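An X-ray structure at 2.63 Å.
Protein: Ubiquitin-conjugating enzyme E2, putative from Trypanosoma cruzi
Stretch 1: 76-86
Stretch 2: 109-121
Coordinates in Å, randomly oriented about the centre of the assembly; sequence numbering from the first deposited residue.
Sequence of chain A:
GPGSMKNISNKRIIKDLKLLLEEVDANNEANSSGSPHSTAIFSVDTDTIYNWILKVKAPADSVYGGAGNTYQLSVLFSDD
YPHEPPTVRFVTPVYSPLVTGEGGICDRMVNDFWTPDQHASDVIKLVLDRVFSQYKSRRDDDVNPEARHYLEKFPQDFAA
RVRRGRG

Stretch 1 76-86: LFSDDYPHEPP
Stretch 2 109-121: MVNDFWTPDQHAS

The indole of W114 is held at its edge by backbone carbonyls and covered on one face by a proline. W114 NE1 donates a hydrogen bond to P82 O at 2.7 Å, with an N-H...O angle of 141°. A second, weak bond runs from W114 NE1 to H83 O at 3.4 Å and 126°. Both oxygens lie near the indole plane. P85 CB sits 3.6 Å from the centroid of the six-membered ring, 17° off the ring normal, which makes a CH-pi contact. The closest approach in this pair is P85 CB to W114 CD2, 3.5 Å. W114 has chi1 180° (t) and chi2 -109°, and its CA-to-CB bond points toward stretch 1.

The peptide bond before P82 is cis. P82 has phi/psi -95/-3, and H83 follows at -49/-49. E84 (-113/139), P85 and P86 (both -76/167) are extended. All three prolines of stretch 1 have C-gamma endo pucker. Upstream, a type I beta turn spans S78 to Y81. D80 N donates to S78 OG at 3.1 Å, and Y81 N makes a weak bond to S78 O at 3.3 Å.

M109, V110 and N111 lie in a helix that begins earlier in the chain. W114 (-83/135) and T115 (-132/143) lie in loop. Q118 N donates to T115 O at 3.0 Å. Q118 OE1 accepts from T115 N at 3.2 Å and from T115 OG1 at 2.9 Å, so this side chain braces the loop. H119 is the N-cap residue, and a new helix starts at A120.

The nearest CA pairs are P82 and P116, 5.1 Å apart, and P85 and W114, 7.1 Å apart; the segments 82-85 and 114-116 run in roughly opposite directions. P82 CB lies 3.6 Å from P116 O. P85 CG packs against V110 CG1 at 3.5 Å and lies 3.3 Å from N111 OD1. P85 thus touches both the indole and the side chains of V110 and N111.

Y81 (chi1 -171°, t; chi2 84°) starts sideways, but its end reaches stretch 2. Its OH lies 3.1 Å from A120 N, at the start of the second helix. Y81 CE1 is 4.0 Å from W114 CH2. These six-membered rings are oblique, with centroids 6.0 Å apart and planes at 41°. F77 (chi1 -69°, m; chi2 79°) brings its ring edge to the same alanine, with F77 CZ 3.9 Å from A120 CB. Together the two stretches bury 456 Å².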

ATOM      1  N   LEU A  76      -7.655  -0.965   6.684  1.00 39.41           N
ATOM      2  CA  LEU A  76      -8.915  -1.272   7.329  1.00 40.37           C
ATOM      3  C   LEU A  76      -9.205  -2.794   7.368  1.00 40.11           C
ATOM      4  O   LEU A  76      -9.196  -3.475   6.343  1.00 38.44           O
ATOM      5  CB  LEU A  76     -10.031  -0.531   6.596  1.00 43.33           C
ATOM      6  CG  LEU A  76     -11.524  -0.759   6.933  1.00 46.56           C
ATOM      7  CD1 LEU A  76     -11.830  -0.938   8.435  1.00 47.47           C
ATOM      8  CD2 LEU A  76     -12.333   0.408   6.332  1.00 47.99           C
ATOM      9  N   PHE A  77      -9.435  -3.312   8.575  1.00 38.96           N
ATOM     10  CA  PHE A  77      -9.752  -4.706   8.790  1.00 38.37           C
ATOM     11  C   PHE A  77     -11.244  -4.931   8.995  1.00 41.78           C
ATOM     12  O   PHE A  77     -12.011  -3.969   9.191  1.00 46.56           O
ATOM     13  CB  PHE A  77      -9.040  -5.220  10.018  1.00 36.80           C
ATOM     14  CG  PHE A  77      -7.561  -5.318   9.858  1.00 34.27           C
ATOM     15  CD1 PHE A  77      -6.768  -4.181   9.961  1.00 34.35           C
ATOM     16  CD2 PHE A  77      -6.959  -6.534   9.638  1.00 32.97           C
ATOM     17  CE1 PHE A  77      -5.385  -4.265   9.852  1.00 33.36           C
ATOM     18  CE2 PHE A  77      -5.577  -6.634   9.513  1.00 32.91           C
ATOM     19  CZ  PHE A  77      -4.787  -5.501   9.646  1.00 32.87           C
ATOM     20  N   SER A  78     -11.641  -6.206   8.947  1.00 41.66           N
ATOM     21  CA  SER A  78     -12.977  -6.633   9.336  1.00 43.44           C
ATOM     22  C   SER A  78     -12.934  -7.641  10.481  1.00 44.40           C
ATOM     23  O   SER A  78     -11.875  -8.114  10.917  1.00 41.96           O
ATOM     24  CB  SER A  78     -13.746  -7.230   8.156  1.00 43.77           C
ATOM     25  OG  SER A  78     -13.374  -8.584   7.968  1.00 42.09           O
ATOM     26  N   ASP A  79     -14.123  -7.946  10.977  1.00 49.11           N
ATOM     27  CA  ASP A  79     -14.280  -8.887  12.076  1.00 52.77           C
ATOM     28  C   ASP A  79     -13.884 -10.274  11.650  1.00 51.44           C
ATOM     29  O   ASP A  79     -13.616 -11.101  12.504  1.00 54.44           O
ATOM     30  CB  ASP A  79     -15.723  -8.932  12.580  1.00 57.19           C
ATOM     31  CG  ASP A  79     -16.212  -7.579  13.020  1.00 60.74           C
ATOM     32  OD1 ASP A  79     -16.597  -6.777  12.127  1.00 64.86           O
ATOM     33  OD2 ASP A  79     -16.186  -7.308  14.247  1.00 65.07           O
ATOM     34  N   ASP A  80     -13.827 -10.516  10.344  1.00 49.66           N
ATOM     35  CA  ASP A  80     -13.475 -11.828   9.800  1.00 49.11           C
ATOM     36  C   ASP A  80     -11.967 -12.068   9.449  1.00 44.09           C
ATOM     37  O   ASP A  80     -11.593 -13.157   9.004  1.00 45.04           O
ATOM     38  CB  ASP A  80     -14.362 -12.092   8.585  1.00 51.83           C
ATOM     39  CG  ASP A  80     -14.606 -13.560   8.346  1.00 53.88           C
ATOM     40  OD1 ASP A  80     -14.304 -14.348   9.255  1.00 54.69           O
ATOM     41  OD2 ASP A  80     -15.095 -13.923   7.249  1.00 57.61           O
ATOM     42  N   TYR A  81     -11.103 -11.092   9.666  1.00 39.11           N
ATOM     43  CA  TYR A  81      -9.675 -11.344   9.526  1.00 37.36           C
ATOM     44  C   TYR A  81      -9.277 -12.542  10.419  1.00 36.38           C
ATOM     45  O   TYR A  81      -9.660 -12.571  11.588  1.00 35.20           O
ATOM     46  CB  TYR A  81      -8.875 -10.084   9.896  1.00 35.96           C
ATOM     47  CG  TYR A  81      -7.410 -10.154   9.593  1.00 34.33           C
ATOM     48  CD1 TYR A  81      -6.942  -9.854   8.349  1.00 33.07           C
ATOM     49  CD2 TYR A  81      -6.499 -10.545  10.572  1.00 35.05           C
ATOM     50  CE1 TYR A  81      -5.592  -9.942   8.067  1.00 33.83           C
ATOM     51  CE2 TYR A  81      -5.144 -10.630  10.305  1.00 34.16           C
ATOM     52  CZ  TYR A  81      -4.692 -10.321   9.047  1.00 33.68           C
ATOM     53  OH  TYR A  81      -3.345 -10.378   8.720  1.00 32.78           O
ATOM     54  N   PRO A  82      -8.470 -13.500   9.889  1.00 35.77           N
ATOM     55  CA  PRO A  82      -7.655 -13.486   8.644  1.00 34.95           C
ATOM     56  C   PRO A  82      -8.289 -14.086   7.385  1.00 35.41           C
ATOM     57  O   PRO A  82      -7.695 -14.033   6.322  1.00 34.57           O
ATOM     58  CB  PRO A  82      -6.442 -14.342   9.039  1.00 34.49           C
ATOM     59  CG  PRO A  82      -6.992 -15.323  10.043  1.00 35.69           C
ATOM     60  CD  PRO A  82      -8.257 -14.760  10.630  1.00 36.02           C
ATOM     61  N   HIS A  83      -9.485 -14.636   7.502  1.00 38.30           N
ATOM     62  CA  HIS A  83     -10.236 -15.163   6.347  1.00 39.46           C
ATOM     63  C   HIS A  83     -10.297 -14.203   5.204  1.00 39.17           C
ATOM     64  O   HIS A  83      -9.931 -14.578   4.105  1.00 39.55           O
ATOM     65  CB  HIS A  83     -11.606 -15.619   6.792  1.00 42.08           C
ATOM     66  CG  HIS A  83     -11.542 -16.529   8.000  1.00 44.84           C
ATOM     67  ND1 HIS A  83     -11.089 -17.800   7.919  1.00 46.50           N
ATOM     68  CD2 HIS A  83     -11.804 -16.294   9.355  1.00 45.77           C
ATOM     69  CE1 HIS A  83     -11.121 -18.376   9.147  1.00 48.15           C
ATOM     70  NE2 HIS A  83     -11.563 -17.459  10.023  1.00 47.63           N
ATOM     71  N   GLU A  84     -10.650 -12.932   5.441  1.00 40.52           N
ATOM     72  CA  GLU A  84     -10.423 -11.883   4.403  1.00 41.27           C
ATOM     73  C   GLU A  84      -9.385 -10.885   4.846  1.00 38.45           C
ATOM     74  O   GLU A  84      -9.429 -10.412   5.977  1.00 36.99           O
ATOM     75  CB  GLU A  84     -11.660 -11.060   4.004  1.00 45.13           C
ATOM     76  CG  GLU A  84     -12.773 -11.884   3.408  1.00 50.15           C
ATOM     77  CD  GLU A  84     -13.501 -12.604   4.508  1.00 54.77           C
ATOM     78  OE1 GLU A  84     -13.789 -11.860   5.471  1.00 56.65           O
ATOM     79  OE2 GLU A  84     -13.734 -13.859   4.440  1.00 59.42           O
ATOM     80  N   PRO A  85      -8.505 -10.495   3.911  1.00 37.29           N
ATOM     81  CA  PRO A  85      -7.472  -9.562   4.225  1.00 34.98           C
ATOM     82  C   PRO A  85      -8.018  -8.143   4.312  1.00 34.21           C
ATOM     83  O   PRO A  85      -9.139  -7.893   3.899  1.00 34.39           O
ATOM     84  CB  PRO A  85      -6.512  -9.711   3.039  1.00 34.86           C
ATOM     85  CG  PRO A  85      -7.351 -10.116   1.896  1.00 35.97           C
ATOM     86  CD  PRO A  85      -8.576 -10.763   2.451  1.00 38.23           C
ATOM     87  N   PRO A  86      -7.224  -7.224   4.853  1.00 33.13           N
ATOM     88  CA  PRO A  86      -7.636  -5.832   4.985  1.00 34.58           C
ATOM     89  C   PRO A  86      -7.585  -5.099   3.676  1.00 35.19           C
ATOM     90  O   PRO A  86      -6.952  -5.538   2.744  1.00 40.09           O
ATOM     91  CB  PRO A  86      -6.541  -5.237   5.858  1.00 33.13           C
ATOM     92  CG  PRO A  86      -5.352  -6.050   5.501  1.00 31.84           C
ATOM     93  CD  PRO A  86      -5.879  -7.442   5.392  1.00 31.60           C
ATOM     94  N   MET A 109      -5.950  -7.006  -6.399  1.00 34.83           N
ATOM     95  CA  MET A 109      -4.538  -6.853  -6.142  1.00 34.13           C
ATOM     96  C   MET A 109      -4.107  -7.719  -5.000  1.00 33.59           C
ATOM     97  O   MET A 109      -3.069  -8.327  -5.052  1.00 33.69           O
ATOM     98  CB  MET A 109      -4.231  -5.416  -5.803  1.00 34.95           C
ATOM     99  CG  MET A 109      -2.761  -5.105  -5.650  1.00 36.48           C
ATOM    100  SD  MET A 109      -2.507  -3.313  -5.647  1.00 41.55           S
ATOM    101  CE  MET A 109      -0.924  -3.228  -4.821  1.00 37.35           C
ATOM    102  N   VAL A 110      -4.898  -7.737  -3.942  1.00 35.38           N
ATOM    103  CA  VAL A 110      -4.557  -8.486  -2.742  1.00 35.39           C
ATOM    104  C   VAL A 110      -5.248  -9.841  -2.712  1.00 35.75           C
ATOM    105  O   VAL A 110      -4.673 -10.807  -2.241  1.00 35.73           O
ATOM    106  CB  VAL A 110      -4.934  -7.682  -1.461  1.00 35.07           C
ATOM    107  CG1 VAL A 110      -4.999  -8.607  -0.240  1.00 35.81           C
ATOM    108  CG2 VAL A 110      -3.958  -6.545  -1.214  1.00 32.29           C
ATOM    109  N   ASN A 111      -6.483  -9.893  -3.205  1.00 37.02           N
ATOM    110  CA  ASN A 111      -7.373 -11.046  -2.985  1.00 37.52           C
ATOM    111  C   ASN A 111      -7.080 -12.248  -3.840  1.00 38.57           C
ATOM    112  O   ASN A 111      -7.366 -13.377  -3.431  1.00 44.76           O
ATOM    113  CB  ASN A 111      -8.833 -10.652  -3.192  1.00 37.76           C
ATOM    114  CG  ASN A 111      -9.342  -9.736  -2.109  1.00 36.83           C
ATOM    115  OD1 ASN A 111      -8.725  -9.581  -1.059  1.00 36.68           O
ATOM    116  ND2 ASN A 111     -10.461  -9.114  -2.363  1.00 37.40           N
ATOM    117  N   ASP A 112      -6.500 -12.030  -5.008  1.00 37.96           N
ATOM    118  CA  ASP A 112      -6.084 -13.140  -5.871  1.00 37.58           C
ATOM    119  C   ASP A 112      -5.022 -14.011  -5.205  1.00 37.00           C
ATOM    120  O   ASP A 112      -4.958 -15.230  -5.456  1.00 39.11           O
ATOM    121  CB  ASP A 112      -5.550 -12.632  -7.222  1.00 37.52           C
ATOM    122  CG  ASP A 112      -6.588 -11.860  -8.022  1.00 36.47           C
ATOM    123  OD1 ASP A 112      -7.706 -11.633  -7.530  1.00 36.80           O
ATOM    124  OD2 ASP A 112      -6.275 -11.469  -9.154  1.00 36.53           O
ATOM    125  N   PHE A 113      -4.237 -13.397  -4.320  1.00 35.79           N
ATOM    126  CA  PHE A 113      -3.019 -14.012  -3.750  1.00 35.48           C
ATOM    127  C   PHE A 113      -3.107 -14.281  -2.238  1.00 35.49           C
ATOM    128  O   PHE A 113      -2.129 -14.693  -1.601  1.00 36.10           O
ATOM    129  CB  PHE A 113      -1.823 -13.100  -4.038  1.00 33.09           C
ATOM    130  CG  PHE A 113      -1.852 -12.520  -5.403  1.00 33.30           C
ATOM    131  CD1 PHE A 113      -1.710 -13.325  -6.515  1.00 35.34           C
ATOM    132  CD2 PHE A 113      -2.047 -11.167  -5.597  1.00 33.42           C
ATOM    133  CE1 PHE A 113      -1.762 -12.789  -7.795  1.00 35.73           C
ATOM    134  CE2 PHE A 113      -2.096 -10.617  -6.875  1.00 32.72           C
ATOM    135  CZ  PHE A 113      -1.957 -11.429  -7.971  1.00 34.35           C
ATOM    136  N   TRP A 114      -4.272 -14.059  -1.660  1.00 35.31           N
ATOM    137  CA  TRP A 114      -4.410 -14.157  -0.202  1.00 34.50           C
ATOM    138  C   TRP A 114      -4.602 -15.578   0.216  1.00 35.00           C
ATOM    139  O   TRP A 114      -5.335 -16.316  -0.418  1.00 37.82           O
ATOM    140  CB  TRP A 114      -5.575 -13.285   0.275  1.00 34.27           C
ATOM    141  CG  TRP A 114      -5.775 -13.330   1.768  1.00 33.87           C
ATOM    142  CD1 TRP A 114      -6.811 -13.939   2.448  1.00 33.86           C
ATOM    143  CD2 TRP A 114      -4.894 -12.803   2.807  1.00 33.18           C
ATOM    144  NE1 TRP A 114      -6.654 -13.802   3.789  1.00 34.05           N
ATOM    145  CE2 TRP A 114      -5.517 -13.149   4.079  1.00 33.22           C
ATOM    146  CE3 TRP A 114      -3.698 -12.100   2.812  1.00 32.90           C
ATOM    147  CZ2 TRP A 114      -4.964 -12.791   5.292  1.00 32.27           C
ATOM    148  CZ3 TRP A 114      -3.139 -11.745   4.050  1.00 32.49           C
ATOM    149  CH2 TRP A 114      -3.762 -12.086   5.251  1.00 32.90           C
ATOM    150  N   THR A 115      -3.892 -15.977   1.254  1.00 34.98           N
ATOM    151  CA  THR A 115      -4.166 -17.178   2.025  1.00 34.70           C
ATOM    152  C   THR A 115      -4.131 -16.736   3.490  1.00 34.30           C
ATOM    153  O   THR A 115      -3.340 -15.873   3.844  1.00 33.46           O
ATOM    154  CB  THR A 115      -3.079 -18.241   1.790  1.00 36.07           C
ATOM    155  OG1 THR A 115      -1.785 -17.711   2.138  1.00 35.58           O
ATOM    156  CG2 THR A 115      -3.087 -18.731   0.322  1.00 35.63           C
ATOM    157  N   PRO A 116      -4.998 -17.296   4.348  1.00 35.16           N
ATOM    158  CA  PRO A 116      -5.179 -16.818   5.759  1.00 35.31           C
ATOM    159  C   PRO A 116      -3.908 -16.970   6.679  1.00 36.43           C
ATOM    160  O   PRO A 116      -3.796 -16.381   7.736  1.00 37.09           O
ATOM    161  CB  PRO A 116      -6.338 -17.685   6.266  1.00 35.48           C
ATOM    162  CG  PRO A 116      -6.347 -18.897   5.379  1.00 36.14           C
ATOM    163  CD  PRO A 116      -5.864 -18.442   4.030  1.00 35.32           C
ATOM    164  N   ASP A 117      -3.021 -17.829   6.241  1.00 39.75           N
ATOM    165  CA  ASP A 117      -1.639 -18.028   6.634  1.00 42.69           C
ATOM    166  C   ASP A 117      -0.798 -16.694   6.751  1.00 42.74           C
ATOM    167  O   ASP A 117       0.028 -16.505   7.665  1.00 41.78           O
ATOM    168  CB  ASP A 117      -1.147 -18.978   5.479  1.00 45.01           C
ATOM    169  CG  ASP A 117       0.163 -19.584   5.720  1.00 49.88           C
ATOM    170  OD1 ASP A 117       0.950 -19.020   6.493  1.00 61.96           O
ATOM    171  OD2 ASP A 117       0.441 -20.629   5.122  1.00 50.76           O
ATOM    172  N   GLN A 118      -1.020 -15.789   5.799  1.00 40.56           N
ATOM    173  CA  GLN A 118      -0.181 -14.600   5.620  1.00 40.07           C
ATOM    174  C   GLN A 118      -0.521 -13.469   6.581  1.00 39.59           C
ATOM    175  O   GLN A 118      -1.599 -13.471   7.175  1.00 38.78           O
ATOM    176  CB  GLN A 118      -0.308 -14.078   4.192  1.00 38.26           C
ATOM    177  CG  GLN A 118       0.343 -14.960   3.142  1.00 39.91           C
ATOM    178  CD  GLN A 118      -0.006 -14.533   1.712  1.00 38.35           C
ATOM    179  OE1 GLN A 118      -0.836 -15.153   1.078  1.00 37.82           O
ATOM    180  NE2 GLN A 118       0.634 -13.491   1.206  1.00 36.31           N
ATOM    181  N   HIS A 119       0.402 -12.503   6.684  1.00 38.75           N
ATOM    182  CA  HIS A 119       0.364 -11.458   7.688  1.00 39.92           C
ATOM    183  C   HIS A 119       0.052 -10.104   7.095  1.00 39.39           C
ATOM    184  O   HIS A 119       0.340  -9.850   5.934  1.00 38.80           O
ATOM    185  CB  HIS A 119       1.705 -11.401   8.408  1.00 42.76           C
ATOM    186  CG  HIS A 119       1.978 -12.591   9.301  1.00 46.34           C
ATOM    187  ND1 HIS A 119       2.037 -13.853   8.844  1.00 47.94           N
ATOM    188  CD2 HIS A 119       2.201 -12.667  10.681  1.00 50.92           C
ATOM    189  CE1 HIS A 119       2.297 -14.698   9.864  1.00 50.08           C
ATOM    190  NE2 HIS A 119       2.394 -13.972  10.992  1.00 51.86           N
ATOM    191  N   ALA A 120      -0.568  -9.229   7.885  1.00 39.58           N
ATOM    192  CA  ALA A 120      -0.846  -7.841   7.486  1.00 41.22           C
ATOM    193  C   ALA A 120       0.349  -7.169   6.852  1.00 42.51           C
ATOM    194  O   ALA A 120       0.193  -6.480   5.884  1.00 41.16           O
ATOM    195  CB  ALA A 120      -1.287  -7.003   8.689  1.00 42.12           C
ATOM    196  N   SER A 121       1.527  -7.355   7.437  1.00 46.51           N
ATOM    197  CA  SER A 121       2.809  -6.958   6.830  1.00 49.55           C
ATOM    198  C   SER A 121       2.966  -7.331   5.364  1.00 50.51           C
ATOM    199  O   SER A 121       3.419  -6.524   4.554  1.00 51.96           O
ATOM    200  CB  SER A 121       3.937  -7.658   7.569  1.00 53.18           C
ATOM    201  OG  SER A 121       3.773  -7.469   8.955  1.00 59.71           O
TER